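Long-range contacts in serine acetyltransferase (Bacteroides vulgatus ATCC 8482, PDB 3F1X), which probably transfers the acetyl group of acetyl-CoA to L-serine, the step that leads into cysteine biosynthesis, as serine acetyltransferases do: residues R128-D133 with A159-R164; H202-H207 with N222-Q227; I259-A264 with G275-G280. All coordinates share one frame; numbering follows the deposited sequence.

Interaction 1 of 3, residues R128-D133 with A159-R164; sequences RILATD and AISNYR
Arg164 and Asp133 meet tip to tip between two helices that run nearly antiparallel. Their segment axes come within 10.7 Å at 154°. The arginine grips the carboxylate side-on. Its NE bonds to the syn lone pair of Asp133 OD2 at 2.9 Å, and its NH2 reaches Asp133 OD1 at 3.1 Å. The two planes are only 17° apart, so the salt bridge is nearly flat. The Arg164 chain is extended from CG to NE, which carries the guanidinium across to the other helix. Over one face of that group sits Ile129 CG2, 3.2 Å from Arg164 NE. Leu130 fills the space beside the arginine stem. Its CD2 lies 3.8 Å from Arg164 CD and 3.9 Å from Ser161 CA. The same methyl approaches Ile160 CG2 at 4.1 Å. The ion pair is buried, and further partners hold both groups in place. Asp133 OD1 also accepts from Phe203 N, while Arg164 NH2 and NH1 donate to the carbonyls of Gly200 and Ile199. The pair thus joins helices 123-139 and 155-171 to the first coil of the left-handed beta-helix. Helix 39-53 packs alongside, with Ile53 against Leu130.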
loop_
_atom_site.group_PDB
_atom_site.type_symbol
_atom_site.label_atom_id
_atom_site.label_comp_id
_atom_site.label_asym_id
_atom_site.label_seq_id
_atom_site.Cartn_x
_atom_site.Cartn_y
_atom_site.Cartn_z
ATOM N N ARG A 128 11.732 25.359 20.092
ATOM C CA ARG A 128 11.727 26.207 21.283
ATOM C C ARG A 128 10.382 26.893 21.482
ATOM O O ARG A 128 9.883 26.981 22.602
ATOM C CB ARG A 128 12.809 27.287 21.194
ATOM C CG ARG A 128 14.228 26.760 21.159
ATOM C CD ARG A 128 15.232 27.902 21.216
ATOM N NE ARG A 128 16.566 27.436 20.858
ATOM C CZ ARG A 128 17.190 27.766 19.735
ATOM N NH1 ARG A 128 16.603 28.569 18.862
ATOM N NH2 ARG A 128 18.397 27.285 19.483
ATOM N N ILE A 129 9.797 27.390 20.396
ATOM C CA ILE A 129 8.513 28.065 20.505
ATOM C C ILE A 129 7.392 27.079 20.799
ATOM O O ILE A 129 6.598 27.289 21.709
ATOM C CB ILE A 129 8.162 28.846 19.217
ATOM C CG1 ILE A 129 9.265 29.858 18.904
ATOM C CG2 ILE A 129 6.834 29.573 19.409
ATOM C CD1 ILE A 129 9.065 30.623 17.608
ATOM N N LEU A 130 7.339 26.000 20.028
ATOM C CA LEU A 130 6.304 25.005 20.221
ATOM C C LEU A 130 6.365 24.449 21.632
ATOM O O LEU A 130 5.340 24.119 22.201
ATOM C CB LEU A 130 6.437 23.889 19.184
ATOM C CG LEU A 130 6.117 24.386 17.769
ATOM C CD1 LEU A 130 6.463 23.326 16.741
ATOM C CD2 LEU A 130 4.650 24.752 17.700
ATOM N N ALA A 131 7.567 24.357 22.197
ATOM C CA ALA A 131 7.718 23.858 23.559
ATOM C C ALA A 131 6.896 24.716 24.528
ATOM O O ALA A 131 6.286 24.194 25.462
ATOM C CB ALA A 131 9.202 23.854 23.971
ATOM N N THR A 132 6.866 26.029 24.303
ATOM C CA THR A 132 6.099 26.907 25.184
ATOM C C THR A 132 4.605 26.702 24.971
ATOM O O THR A 132 3.810 26.850 25.907
ATOM C CB THR A 132 6.453 28.403 24.969
ATOM O OG1 THR A 132 5.962 28.847 23.699
ATOM C CG2 THR A 132 7.965 28.593 25.039
ATOM N N ASP A 133 4.219 26.367 23.741
ATOM C CA ASP A 133 2.804 26.127 23.435
ATOM C C ASP A 133 2.340 24.860 24.155
ATOM O O ASP A 133 1.230 24.811 24.683
ATOM C CB ASP A 133 2.576 25.952 21.930
ATOM C CG ASP A 133 3.010 27.159 21.127
ATOM O OD1 ASP A 133 2.825 28.300 21.602
ATOM O OD2 ASP A 133 3.522 26.969 20.007
ATOM N N ALA A 159 -2.319 21.679 14.929
ATOM C CA ALA A 159 -2.695 22.863 14.158
ATOM C C ALA A 159 -1.675 23.978 14.370
ATOM O O ALA A 159 -1.233 24.613 13.416
ATOM C CB ALA A 159 -4.086 23.340 14.573
ATOM N N ILE A 160 -1.301 24.212 15.625
ATOM C CA ILE A 160 -0.335 25.258 15.946
ATOM C C ILE A 160 1.028 24.933 15.328
ATOM O O ILE A 160 1.727 25.823 14.841
ATOM C CB ILE A 160 -0.212 25.436 17.482
ATOM C CG1 ILE A 160 -1.538 25.950 18.039
ATOM C CG2 ILE A 160 0.904 26.428 17.830
ATOM C CD1 ILE A 160 -1.630 25.907 19.543
ATOM N N SER A 161 1.402 23.659 15.338
ATOM C CA SER A 161 2.666 23.246 14.742
ATOM C C SER A 161 2.634 23.535 13.247
ATOM O O SER A 161 3.564 24.135 12.709
ATOM C CB SER A 161 2.905 21.753 14.965
ATOM O OG SER A 161 3.082 21.471 16.335
ATOM N N ASN A 162 1.557 23.112 12.580
ATOM C CA ASN A 162 1.416 23.337 11.139
ATOM C C ASN A 162 1.484 24.839 10.850
ATOM O O ASN A 162 2.132 25.273 9.893
ATOM C CB ASN A 162 0.079 22.777 10.616
ATOM C CG ASN A 162 0.146 21.290 10.269
ATOM O OD1 ASN A 162 0.649 20.478 11.045
ATOM N ND2 ASN A 162 -0.386 20.929 9.102
ATOM N N TYR A 163 0.797 25.626 11.673
ATOM C CA TYR A 163 0.798 27.078 11.521
ATOM C C TYR A 163 2.214 27.662 11.594
ATOM O O TYR A 163 2.644 28.377 10.686
ATOM C CB TYR A 163 -0.058 27.753 12.604
ATOM C CG TYR A 163 0.351 29.189 12.823
ATOM C CD1 TYR A 163 0.093 30.160 11.864
ATOM C CD2 TYR A 163 1.109 29.552 13.934
ATOM C CE1 TYR A 163 0.594 31.466 12.002
ATOM C CE2 TYR A 163 1.614 30.846 14.076
ATOM C CZ TYR A 163 1.354 31.791 13.108
ATOM O OH TYR A 163 1.879 33.053 13.251
ATOM N N ARG A 164 2.936 27.378 12.676
ATOM C CA ARG A 164 4.289 27.922 12.812
ATOM C C ARG A 164 5.201 27.458 11.686
ATOM O O ARG A 164 6.091 28.190 11.262
ATOM C CB ARG A 164 4.881 27.574 14.183
ATOM C CG ARG A 164 4.120 28.233 15.338
ATOM C CD ARG A 164 4.979 28.336 16.592
ATOM N NE ARG A 164 4.216 28.730 17.779
ATOM C CZ ARG A 164 3.727 29.947 17.997
ATOM N NH1 ARG A 164 3.916 30.916 17.108
ATOM N NH2 ARG A 164 3.051 30.196 19.109
#

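Interaction 2 of 3, residues H202-H207 with N222-Q227; sequences HFTIDH and NVKLYQ
Thr204 and Leu225 lie at the middle of a short parallel ladder. Three backbone bonds build it. Thr204 N donates to Val223 O at 3.1 Å, Leu225 N to Thr204 O at 3.1 Å, and Asp206 N to Leu225 O at 2.8 Å. Such parallel stacking of short strands from successive coils builds the left-handed beta-helix of the serine acetyltransferase family. Apolar contacts gather on the face of Ile205 and Leu225. The edge of the Phe203 ring meets Leu225, with CZ 4.0 Å from CD2. Phe203 CG, anti to its backbone N (chi1 178°), sets the ring near Val223 CB. On the face of Thr204 and Lys224 the packing is tight. Thr204 CG2 presses on Lys224 CB at 3.5 Å, the two side chains running side by side. A CH-pi contact follows, with Asp206 CB over the Tyr226 ring, 4.0 Å from its centroid. Charges are close but looser: Asp206 OD2 and Lys224 NZ are 4.4 Å apart, too far for a salt bridge. His207 ND1 bonds to Asp192 of the second subunit. Helix 155-171 packs on Phe203 and Ile205, and helix 123-139 on His202 and Thr204. Strand 259-260 continues the sheet beyond 224-226.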
loop_
_atom_site.group_PDB
_atom_site.type_symbol
_atom_site.label_atom_id
_atom_site.label_comp_id
_atom_site.label_asym_id
_atom_site.label_seq_id
_atom_site.Cartn_x
_atom_site.Cartn_y
_atom_site.Cartn_z
ATOM N N HIS A 202 3.642 30.673 24.145
ATOM C CA HIS A 202 2.673 30.109 25.075
ATOM C C HIS A 202 1.246 30.289 24.570
ATOM O O HIS A 202 0.367 30.741 25.296
ATOM C CB HIS A 202 2.831 30.764 26.448
ATOM C CG HIS A 202 4.180 30.555 27.060
ATOM N ND1 HIS A 202 5.288 31.289 26.696
ATOM C CD2 HIS A 202 4.610 29.657 27.977
ATOM C CE1 HIS A 202 6.343 30.851 27.361
ATOM N NE2 HIS A 202 5.959 29.861 28.145
ATOM N N PHE A 203 1.021 29.940 23.313
ATOM C CA PHE A 203 -0.302 30.058 22.729
ATOM C C PHE A 203 -1.019 28.724 22.905
ATOM O O PHE A 203 -0.413 27.670 22.771
ATOM C CB PHE A 203 -0.188 30.391 21.239
ATOM C CG PHE A 203 -1.513 30.492 20.540
ATOM C CD1 PHE A 203 -2.449 31.458 20.924
ATOM C CD2 PHE A 203 -1.828 29.632 19.488
ATOM C CE1 PHE A 203 -3.684 31.568 20.268
ATOM C CE2 PHE A 203 -3.064 29.734 18.824
ATOM C CZ PHE A 203 -3.990 30.705 19.216
ATOM N N THR A 204 -2.304 28.764 23.216
ATOM C CA THR A 204 -3.034 27.524 23.378
ATOM C C THR A 204 -4.456 27.647 22.851
ATOM O O THR A 204 -5.067 28.713 22.909
ATOM C CB THR A 204 -3.057 27.081 24.861
ATOM O OG1 THR A 204 -3.553 25.741 24.953
ATOM C CG2 THR A 204 -3.936 27.992 25.671
ATOM N N ILE A 205 -4.958 26.549 22.303
ATOM C CA ILE A 205 -6.311 26.488 21.777
ATOM C C ILE A 205 -6.942 25.276 22.444
ATOM O O ILE A 205 -6.452 24.157 22.294
ATOM C CB ILE A 205 -6.314 26.295 20.245
ATOM C CG1 ILE A 205 -5.757 27.553 19.567
ATOM C CG2 ILE A 205 -7.726 25.991 19.767
ATOM C CD1 ILE A 205 -5.566 27.431 18.061
ATOM N N ASP A 206 -8.007 25.505 23.202
ATOM C CA ASP A 206 -8.688 24.423 23.903
ATOM C C ASP A 206 -9.775 23.813 23.022
ATOM O O ASP A 206 -10.709 24.507 22.633
ATOM C CB ASP A 206 -9.323 24.959 25.189
ATOM C CG ASP A 206 -9.296 23.948 26.316
ATOM O OD1 ASP A 206 -9.473 22.739 26.045
ATOM O OD2 ASP A 206 -9.106 24.367 27.480
ATOM N N HIS A 207 -9.656 22.522 22.720
ATOM C CA HIS A 207 -10.634 21.821 21.888
ATOM C C HIS A 207 -10.456 22.343 20.452
ATOM O O HIS A 207 -10.020 21.599 19.572
ATOM C CB HIS A 207 -12.037 22.074 22.446
ATOM C CG HIS A 207 -12.139 21.839 23.926
ATOM N ND1 HIS A 207 -11.902 20.607 24.502
ATOM C CD2 HIS A 207 -12.448 22.675 24.944
ATOM C CE1 HIS A 207 -12.067 20.695 25.811
ATOM N NE2 HIS A 207 -12.399 21.937 26.108
ATOM N N ASN A 222 0.835 34.099 25.834
ATOM C CA ASN A 222 -0.028 33.478 26.825
ATOM C C ASN A 222 -1.503 33.709 26.522
ATOM O O ASN A 222 -2.283 34.010 27.419
ATOM C CB ASN A 222 0.300 34.034 28.218
ATOM C CG ASN A 222 1.748 33.798 28.619
ATOM O OD1 ASN A 222 2.178 32.661 28.816
ATOM N ND2 ASN A 222 2.513 34.881 28.733
ATOM N N VAL A 223 -1.883 33.576 25.258
ATOM C CA VAL A 223 -3.279 33.765 24.879
ATOM C C VAL A 223 -3.944 32.410 24.706
ATOM O O VAL A 223 -3.318 31.463 24.231
ATOM C CB VAL A 223 -3.405 34.571 23.562
ATOM C CG1 VAL A 223 -4.876 34.709 23.160
ATOM C CG2 VAL A 223 -2.779 35.950 23.736
ATOM N N LYS A 224 -5.211 32.316 25.106
ATOM C CA LYS A 224 -5.959 31.068 24.999
ATOM C C LYS A 224 -7.284 31.302 24.290
ATOM O O LYS A 224 -8.022 32.220 24.627
ATOM C CB LYS A 224 -6.232 30.474 26.390
ATOM C CG LYS A 224 -7.115 29.225 26.349
ATOM C CD LYS A 224 -7.461 28.688 27.737
ATOM C CE LYS A 224 -6.257 28.088 28.439
ATOM N NZ LYS A 224 -6.672 27.334 29.666
ATOM N N LEU A 225 -7.570 30.462 23.305
ATOM C CA LEU A 225 -8.801 30.546 22.530
ATOM C C LEU A 225 -9.538 29.221 22.661
ATOM O O LEU A 225 -8.912 28.167 22.745
ATOM C CB LEU A 225 -8.476 30.792 21.052
ATOM C CG LEU A 225 -8.480 32.202 20.452
ATOM C CD1 LEU A 225 -7.869 33.231 21.391
ATOM C CD2 LEU A 225 -7.736 32.142 19.126
ATOM N N TYR A 226 -10.865 29.279 22.679
ATOM C CA TYR A 226 -11.683 28.080 22.775
ATOM C C TYR A 226 -12.306 27.766 21.417
ATOM O O TYR A 226 -12.169 28.541 20.467
ATOM C CB TYR A 226 -12.781 28.278 23.828
ATOM C CG TYR A 226 -12.292 28.049 25.238
ATOM C CD1 TYR A 226 -12.559 26.854 25.894
ATOM C CD2 TYR A 226 -11.545 29.016 25.908
ATOM C CE1 TYR A 226 -12.093 26.615 27.198
ATOM C CE2 TYR A 226 -11.070 28.789 27.214
ATOM C CZ TYR A 226 -11.349 27.589 27.848
ATOM O OH TYR A 226 -10.884 27.349 29.121
ATOM N N GLN A 227 -12.985 26.625 21.337
ATOM C CA GLN A 227 -13.645 26.187 20.113
ATOM C C GLN A 227 -14.581 27.265 19.561
ATOM O O GLN A 227 -15.191 28.023 20.321
ATOM C CB GLN A 227 -14.464 24.913 20.384
ATOM C CG GLN A 227 -15.526 25.075 21.487
ATOM C CD GLN A 227 -14.995 24.794 22.886
ATOM O OE1 GLN A 227 -13.791 24.812 23.116
ATOM N NE2 GLN A 227 -15.902 24.538 23.832
#

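Interaction 3 of 3, residues I259-A264 with G275-G280; sequences IVYSNA and GATVGG
Ile259 and Val260 pair in parallel with Thr277 and Val278, one coil above another in a left-handed beta-helix. Three backbone bonds join the strands. Ile259 N donates to Ala276 O at 3.3 Å. Val278 N donates to Ile259 O and Tyr261 N to Val278 O, both at 2.9 Å. The last is almost straight, with an angle of 173° at the hydrogen. Beyond the strands the chain of Tyr261 to Ala264 makes a type II turn. Gly280 passes close to this turn, its CA 3.1 Å from Ser262 O. The approach is close enough to leave little room for a side chain on Gly280.

Val260 and Val278 run alongside each other on one face of the sheet. Val260 CG1 is 4.0 Å from Val278 CB. Val278 CG1 is anti to its backbone N (chi1 176°) and also touches the methyl of Ala264. On the other face, the edge of the Tyr261 ring meets Thr277. The Thr277 methyl CG2 lies in the ring plane, 3.6 Å from CE1. Ile259 CG2 sits over one face of the ring, offset toward the rim. Tyr226 stacks on Tyr261 from the preceding coil, and Lys234 of the second subunit packs against it too. An alanine in place of Tyr261 would probably open a gap beside the Thr277 methyl and leave Tyr226 without its stacking partner. Ser262 OG bonds to Thr230 OG1 of the second subunit, so the turn also faces the subunit interface. Ala264 CB rests 3.5 Å from Gly279 O, a buried carbonyl oxygen with no polar partner in the model.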
loop_
_atom_site.group_PDB
_atom_site.type_symbol
_atom_site.label_atom_id
_atom_site.label_comp_id
_atom_site.label_asym_id
_atom_site.label_seq_id
_atom_site.Cartn_x
_atom_site.Cartn_y
_atom_site.Cartn_z
ATOM N N ILE A 259 -8.135 35.665 27.103
ATOM C CA ILE A 259 -8.868 34.415 26.969
ATOM C C ILE A 259 -10.168 34.731 26.240
ATOM O O ILE A 259 -10.860 35.685 26.590
ATOM C CB ILE A 259 -9.233 33.794 28.342
ATOM C CG1 ILE A 259 -7.974 33.502 29.156
ATOM C CG2 ILE A 259 -10.013 32.501 28.131
ATOM C CD1 ILE A 259 -8.273 32.948 30.544
ATOM N N VAL A 260 -10.486 33.945 25.214
ATOM C CA VAL A 260 -11.723 34.131 24.464
ATOM C C VAL A 260 -12.470 32.804 24.515
ATOM O O VAL A 260 -11.991 31.789 23.999
ATOM C CB VAL A 260 -11.462 34.479 22.991
ATOM C CG1 VAL A 260 -12.772 34.855 22.321
ATOM C CG2 VAL A 260 -10.447 35.619 22.886
ATOM N N TYR A 261 -13.639 32.801 25.143
ATOM C CA TYR A 261 -14.400 31.574 25.261
ATOM C C TYR A 261 -15.188 31.181 24.028
ATOM O O TYR A 261 -15.285 31.923 23.054
ATOM C CB TYR A 261 -15.320 31.633 26.476
ATOM C CG TYR A 261 -14.556 31.513 27.763
ATOM C CD1 TYR A 261 -14.214 32.637 28.498
ATOM C CD2 TYR A 261 -14.142 30.269 28.227
ATOM C CE1 TYR A 261 -13.471 32.532 29.681
ATOM C CE2 TYR A 261 -13.399 30.150 29.405
ATOM C CZ TYR A 261 -13.069 31.290 30.128
ATOM O OH TYR A 261 -12.363 31.190 31.303
ATOM N N SER A 262 -15.760 29.990 24.118
ATOM C CA SER A 262 -16.519 29.351 23.059
ATOM C C SER A 262 -17.403 30.179 22.129
ATOM O O SER A 262 -18.281 30.925 22.570
ATOM C CB SER A 262 -17.353 28.225 23.669
ATOM O OG SER A 262 -17.936 27.449 22.644
ATOM N N ASN A 263 -17.149 30.008 20.832
ATOM C CA ASN A 263 -17.891 30.646 19.750
ATOM C C ASN A 263 -17.935 32.168 19.626
ATOM O O ASN A 263 -18.677 32.683 18.795
ATOM C CB ASN A 263 -19.331 30.099 19.724
ATOM C CG ASN A 263 -19.396 28.663 19.222
ATOM O OD1 ASN A 263 -18.668 28.303 18.313
ATOM N ND2 ASN A 263 -20.275 27.850 19.803
ATOM N N ALA A 264 -17.146 32.889 20.415
ATOM C CA ALA A 264 -17.148 34.346 20.327
ATOM C C ALA A 264 -16.545 34.822 19.011
ATOM O O ALA A 264 -15.591 34.235 18.506
ATOM C CB ALA A 264 -16.384 34.955 21.494
ATOM N N GLY A 275 -4.902 40.682 29.604
ATOM C CA GLY A 275 -5.593 40.172 30.770
ATOM C C GLY A 275 -7.104 40.215 30.669
ATOM O O GLY A 275 -7.794 39.828 31.611
ATOM N N ALA A 276 -7.636 40.673 29.542
ATOM C CA ALA A 276 -9.087 40.726 29.400
ATOM C C ALA A 276 -9.671 39.359 29.080
ATOM O O ALA A 276 -8.979 38.464 28.580
ATOM C CB ALA A 276 -9.487 41.715 28.327
ATOM N N THR A 277 -10.956 39.211 29.378
ATOM C CA THR A 277 -11.674 37.972 29.131
ATOM C C THR A 277 -12.913 38.260 28.284
ATOM O O THR A 277 -13.701 39.157 28.602
ATOM C CB THR A 277 -12.112 37.317 30.454
ATOM O OG1 THR A 277 -10.951 36.946 31.208
ATOM C CG2 THR A 277 -12.955 36.072 30.189
ATOM N N VAL A 278 -13.067 37.504 27.198
ATOM C CA VAL A 278 -14.206 37.663 26.300
ATOM C C VAL A 278 -15.098 36.441 26.441
ATOM O O VAL A 278 -14.708 35.324 26.079
ATOM C CB VAL A 278 -13.755 37.790 24.814
ATOM C CG1 VAL A 278 -14.977 37.858 23.892
ATOM C CG2 VAL A 278 -12.897 39.038 24.628
ATOM N N GLY A 279 -16.293 36.658 26.979
ATOM C CA GLY A 279 -17.231 35.567 27.161
ATOM C C GLY A 279 -17.625 34.938 25.835
ATOM O O GLY A 279 -17.369 35.501 24.775
ATOM N N GLY A 280 -18.268 33.776 25.888
ATOM C CA GLY A 280 -18.658 33.119 24.656
ATOM C C GLY A 280 -19.953 33.593 24.034
ATOM O O GLY A 280 -20.727 34.331 24.649
#

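From the N terminus the three contacts close in series, and none nests in or crosses another. Interaction 1 comes first and closes a largely helical loop of 25 residues in the helical domain. Interaction 2 then closes one coil of the beta-helix. Interaction 3 closes a shorter coil nearer the C terminus. Interactions 1 and 2 touch where Thr132 OG1 meets His202 N, so the helices sit directly on the first coil. Interactions 2 and 3 share one sheet, in which strands 224-226 and 259-260 are neighbours. Interactions 1 and 3 do not touch, their nearest atoms lying about 13 Å apart. Interaction 2 therefore lies between the helical domain and the later coils.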